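Local coordinates for histidine kinase (Methanosarcina mazei, PDB 3LI8), which probably senses an external signal through this double Cache region and transfers phosphate from ATP to a protein histidine, at residues Asp137-Pro142 with Phe149-Asp154; Gly198-His203 with Gly211-Ser216. One frame throughout, in Å; residues are numbered along the deposited sequence.

Contact 1: Asp137-Pro142 with Phe149-Asp154; sequences DTLTEP and FMVSYD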
# COMPACT_ATOMS: atom_id res chain seq x y z
N ASP A 137 1.29 12.92 2.82
CA ASP A 137 0.52 11.65 2.82
C ASP A 137 1.48 10.60 2.35
O ASP A 137 2.25 10.85 1.40
CB ASP A 137 -0.71 11.76 1.90
CG ASP A 137 -1.61 12.91 2.31
OD1 ASP A 137 -2.05 12.90 3.48
OD2 ASP A 137 -1.83 13.89 1.51
N THR A 138 1.49 9.44 3.03
CA THR A 138 2.45 8.36 2.79
C THR A 138 1.73 7.05 2.45
O THR A 138 0.62 6.82 2.92
CB THR A 138 3.28 8.21 4.07
OG1 THR A 138 3.98 9.43 4.29
CG2 THR A 138 4.32 7.07 3.96
N LEU A 139 2.36 6.21 1.63
CA LEU A 139 1.88 4.85 1.33
C LEU A 139 3.13 3.99 1.59
O LEU A 139 4.18 4.17 0.94
CB LEU A 139 1.45 4.73 -0.13
CG LEU A 139 1.14 3.32 -0.58
CD1 LEU A 139 0.24 2.58 0.46
CD2 LEU A 139 0.44 3.23 -1.97
N THR A 140 3.08 3.10 2.58
CA THR A 140 4.27 2.25 2.82
C THR A 140 4.44 1.23 1.71
O THR A 140 3.53 0.91 0.95
CB THR A 140 4.12 1.43 4.15
OG1 THR A 140 3.07 0.49 4.00
CG2 THR A 140 3.75 2.38 5.28
N GLU A 141 5.66 0.69 1.63
CA GLU A 141 5.89 -0.53 0.90
C GLU A 141 5.08 -1.65 1.60
O GLU A 141 4.75 -1.52 2.77
CB GLU A 141 7.39 -0.80 0.90
CG GLU A 141 8.10 0.16 -0.05
CD GLU A 141 7.70 -0.12 -1.50
OE1 GLU A 141 8.24 -1.08 -2.08
OE2 GLU A 141 6.83 0.59 -2.06
N PRO A 142 4.70 -2.69 0.87
CA PRO A 142 3.89 -3.77 1.43
C PRO A 142 4.67 -4.56 2.50
O PRO A 142 5.94 -4.64 2.50
CB PRO A 142 3.54 -4.62 0.22
CG PRO A 142 4.76 -4.48 -0.66
CD PRO A 142 5.09 -2.98 -0.53
N PHE A 149 -0.82 -9.72 4.72
CA PHE A 149 -0.00 -8.94 3.73
C PHE A 149 -0.79 -7.67 3.45
O PHE A 149 -1.98 -7.75 3.13
CB PHE A 149 0.09 -9.74 2.45
CG PHE A 149 1.07 -9.16 1.45
CD1 PHE A 149 2.30 -8.70 1.84
CD2 PHE A 149 0.69 -9.14 0.09
CE1 PHE A 149 3.19 -8.22 0.82
CE2 PHE A 149 1.54 -8.66 -0.88
CZ PHE A 149 2.77 -8.17 -0.49
N MSE A 150 -0.14 -6.51 3.61
CA MSE A 150 -0.89 -5.25 3.53
C MSE A 150 0.01 -4.08 3.21
O MSE A 150 1.26 -4.20 3.16
CB MSE A 150 -1.57 -4.98 4.87
CG MSE A 150 -0.54 -4.84 5.91
SE MSE A 150 -1.29 -4.30 7.78
CE MSE A 150 -2.43 -5.44 7.80
N VAL A 151 -0.62 -2.94 2.88
CA VAL A 151 0.14 -1.65 2.86
C VAL A 151 -0.67 -0.73 3.80
O VAL A 151 -1.86 -1.03 4.10
CB VAL A 151 0.17 -0.97 1.48
CG1 VAL A 151 1.17 -1.68 0.54
CG2 VAL A 151 -1.25 -0.93 0.87
N SER A 152 -0.05 0.37 4.20
CA SER A 152 -0.66 1.37 5.13
C SER A 152 -0.60 2.73 4.44
O SER A 152 0.46 3.10 3.91
CB SER A 152 0.16 1.44 6.45
OG SER A 152 0.19 0.14 7.08
N TYR A 153 -1.73 3.41 4.45
CA TYR A 153 -1.86 4.79 3.95
C TYR A 153 -1.91 5.64 5.20
O TYR A 153 -2.72 5.36 6.08
CB TYR A 153 -3.19 4.95 3.26
CG TYR A 153 -3.28 4.23 1.90
CD1 TYR A 153 -3.03 4.93 0.69
CD2 TYR A 153 -3.58 2.87 1.82
CE1 TYR A 153 -3.11 4.25 -0.52
CE2 TYR A 153 -3.61 2.19 0.59
CZ TYR A 153 -3.37 2.91 -0.55
OH TYR A 153 -3.48 2.23 -1.73
N ASP A 154 -1.08 6.67 5.31
CA ASP A 154 -1.08 7.47 6.56
C ASP A 154 -0.98 8.94 6.19
O ASP A 154 -0.13 9.29 5.37
CB ASP A 154 0.12 7.10 7.46
CG ASP A 154 0.09 5.64 7.83
OD1 ASP A 154 -0.68 5.31 8.75
OD2 ASP A 154 0.71 4.82 7.11

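Contact 2: Gly198-His203 with Gly211-Ser216; sequences GIFLSH and GEKSLS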
# COMPACT_ATOMS: atom_id res chain seq x y z
N GLY A 198 9.80 -2.64 -6.06
CA GLY A 198 9.75 -3.82 -6.95
C GLY A 198 9.42 -5.14 -6.25
O GLY A 198 9.61 -6.24 -6.78
N ILE A 199 8.89 -5.04 -5.06
CA ILE A 199 8.43 -6.27 -4.36
C ILE A 199 7.13 -6.81 -4.95
O ILE A 199 6.18 -6.03 -5.16
CB ILE A 199 8.12 -5.93 -2.89
CG1 ILE A 199 9.36 -5.38 -2.18
CG2 ILE A 199 7.52 -7.21 -2.13
CD1 ILE A 199 9.04 -4.70 -0.78
N PHE A 200 7.01 -8.13 -5.15
CA PHE A 200 5.86 -8.72 -5.79
C PHE A 200 4.69 -8.54 -4.89
O PHE A 200 4.77 -8.90 -3.73
CB PHE A 200 6.05 -10.28 -6.03
CG PHE A 200 6.99 -10.57 -7.15
CD1 PHE A 200 6.53 -10.58 -8.45
CD2 PHE A 200 8.33 -10.80 -6.90
CE1 PHE A 200 7.42 -10.83 -9.52
CE2 PHE A 200 9.23 -11.02 -7.97
CZ PHE A 200 8.76 -11.02 -9.25
N LEU A 201 3.58 -8.05 -5.44
CA LEU A 201 2.31 -8.08 -4.68
C LEU A 201 1.49 -9.30 -5.06
O LEU A 201 0.41 -9.56 -4.48
CB LEU A 201 1.50 -6.80 -5.02
CG LEU A 201 2.31 -5.50 -4.75
CD1 LEU A 201 1.48 -4.27 -4.99
CD2 LEU A 201 2.85 -5.44 -3.32
N SER A 202 1.89 -9.97 -6.16
CA SER A 202 1.09 -11.08 -6.74
C SER A 202 2.07 -11.88 -7.57
O SER A 202 3.11 -11.37 -7.97
CB SER A 202 -0.08 -10.60 -7.63
OG SER A 202 0.37 -9.90 -8.80
N HIS A 203 1.78 -13.16 -7.78
CA HIS A 203 2.49 -13.90 -8.88
C HIS A 203 1.61 -15.11 -9.21
O HIS A 203 1.05 -15.70 -8.31
CB HIS A 203 3.85 -14.33 -8.43
CG HIS A 203 4.72 -14.77 -9.57
ND1 HIS A 203 4.61 -16.03 -10.14
CD2 HIS A 203 5.65 -14.11 -10.29
CE1 HIS A 203 5.47 -16.13 -11.14
NE2 HIS A 203 6.12 -14.98 -11.24
N GLY A 211 5.45 -10.49 -1.40
CA GLY A 211 5.91 -9.84 -0.20
C GLY A 211 7.32 -10.22 0.19
O GLY A 211 7.85 -9.68 1.18
N GLU A 212 7.96 -11.10 -0.61
CA GLU A 212 9.24 -11.70 -0.20
C GLU A 212 10.43 -11.46 -1.17
O GLU A 212 11.59 -11.44 -0.73
CB GLU A 212 9.06 -13.20 0.08
CG GLU A 212 8.11 -13.59 1.23
CD GLU A 212 8.65 -13.16 2.60
OE1 GLU A 212 9.80 -12.67 2.66
OE2 GLU A 212 7.92 -13.27 3.59
N LYS A 213 10.15 -11.28 -2.46
CA LYS A 213 11.23 -11.14 -3.45
C LYS A 213 10.97 -9.82 -4.18
O LYS A 213 9.82 -9.43 -4.30
CB LYS A 213 11.16 -12.29 -4.47
CG LYS A 213 12.24 -12.16 -5.59
CD LYS A 213 12.85 -13.50 -6.04
CE LYS A 213 14.12 -13.25 -6.95
NZ LYS A 213 15.23 -14.35 -6.93
N SER A 214 12.02 -9.16 -4.63
CA SER A 214 11.89 -7.97 -5.44
C SER A 214 12.45 -8.21 -6.85
O SER A 214 13.31 -9.09 -7.06
CB SER A 214 12.64 -6.81 -4.80
OG SER A 214 12.65 -5.70 -5.71
N LEU A 215 11.96 -7.45 -7.83
CA LEU A 215 12.57 -7.47 -9.16
C LEU A 215 14.07 -7.18 -9.05
O LEU A 215 14.87 -7.68 -9.84
CB LEU A 215 11.89 -6.42 -10.05
CG LEU A 215 10.47 -6.80 -10.47
CD1 LEU A 215 9.80 -5.68 -11.29
CD2 LEU A 215 10.48 -8.03 -11.29
N SER A 216 14.46 -6.33 -8.11
CA SER A 216 15.87 -5.98 -7.98
C SER A 216 16.69 -7.21 -7.54
O SER A 216 17.91 -7.22 -7.61
CB SER A 216 16.06 -4.78 -7.04
OG SER A 216 15.73 -5.16 -5.70

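Contact 1: Asp137-Pro142 with Phe149-Asp154
T138 and D154 exchange two backbone hydrogen bonds, T138 N to D154 O and D154 N to T138 O, each 2.9 Å, starting an antiparallel ladder in the larger sheet of the Cache domain. L139 and Y153 follow as a non-hydrogen-bonded pair, and T140 N then reaches S152 O at 2.9 Å. Here the regular exchange stops and a side chain stands in for the main chain, since S152 N gives its hydrogen to T140 OG1 (3.1 Å) instead of to the T140 carbonyl. With chi1 at 67°, OG1 lies between the backbone N and the carbonyl carbon, from where it also donates to E141 O at 2.9 Å, coming in above that carbonyl plane. The hydroxyl is thus gripped by two bonds, whereas the buried T140 O has no polar partner in the model and rests 3.5 Å from V151 CG1. S152 OG turns elsewhere, to Y143 and D170, and D154 OD1 bonds to the hydroxyl of Y76. A sulfate near S152 and an ethanediol near T140, both probably from the crystallisation liquor, may mark a pocket here. P142 CB meets the F149 ring obliquely, 3.7 Å from CE1. V151 joins this packing to L139 and Y153, both touched by M33 of helix 13-48: L139 CD1 sits over the centre of the Y153 ring, 3.7 Å from its centroid and 8° off the normal, a CH-pi contact.

Contact 2: Gly198-His203 with Gly211-Ser216
The F200 ring meets K213 and L215 obliquely: its CD2 atom lies 3.3 Å from K213 O, the ring lies side by side with the K213 stem, CE2 meeting CG, and CZ reaches L215 CD2 at 4.0 Å, where the two side chains cross at about a right angle. At the rim of the H203 imidazole, in its plane, sits F200 CE1, while the rings of F192 and W209 also meet F200. Three hydrogen bonds lace the backbones together. F200 N donates to K213 O (3.2 Å), G211 N to F200 O (2.9 Å), and L215 N to G198 O (2.8 Å), the last from well above the carbonyl plane. I199 rests its CG2 branch on G211 CA at 3.6 Å; G198 and G211 both have positive phi, a conformation that favours glycine. The hydroxyl of S214, anti to its own nitrogen at chi1 172°, accepts from S216 N at 3.1 Å and from S216 OG, and it is also bonded to T197 O. With an alanine in place of S214, S216 N and T197 O would probably each be left without their mate and the turn into the 3-10 segment free to shift. S214 OG accepting from S216 N makes an ST turn at the entry to that segment; the loop between strand 190-194 and helix 221-231 doubles back on itself, bridged once, I199 with S214.

From the N terminus, the chain passes helix 13-48, three strands of the larger sheet and helix 126-134 before contact 1 closes a hairpin-like loop, in which strand 143-145 turns into strand 148-159. Strand 162-172, helix 174-180 and strand 190-194 follow, and only then does contact 2 close a loop of seven residues. The two are therefore in series, neither nested nor crossed. Their centres are about 15 Å apart, yet they touch: F149 CE1 meets G211 CA at 3.3 Å, and P142 CG meets L201 CD2 at 3.4 Å. E141 adds hydrogen bonds to S195 and T197. The seven-stranded sheet is thereby tied to the loop that leaves the four-stranded one.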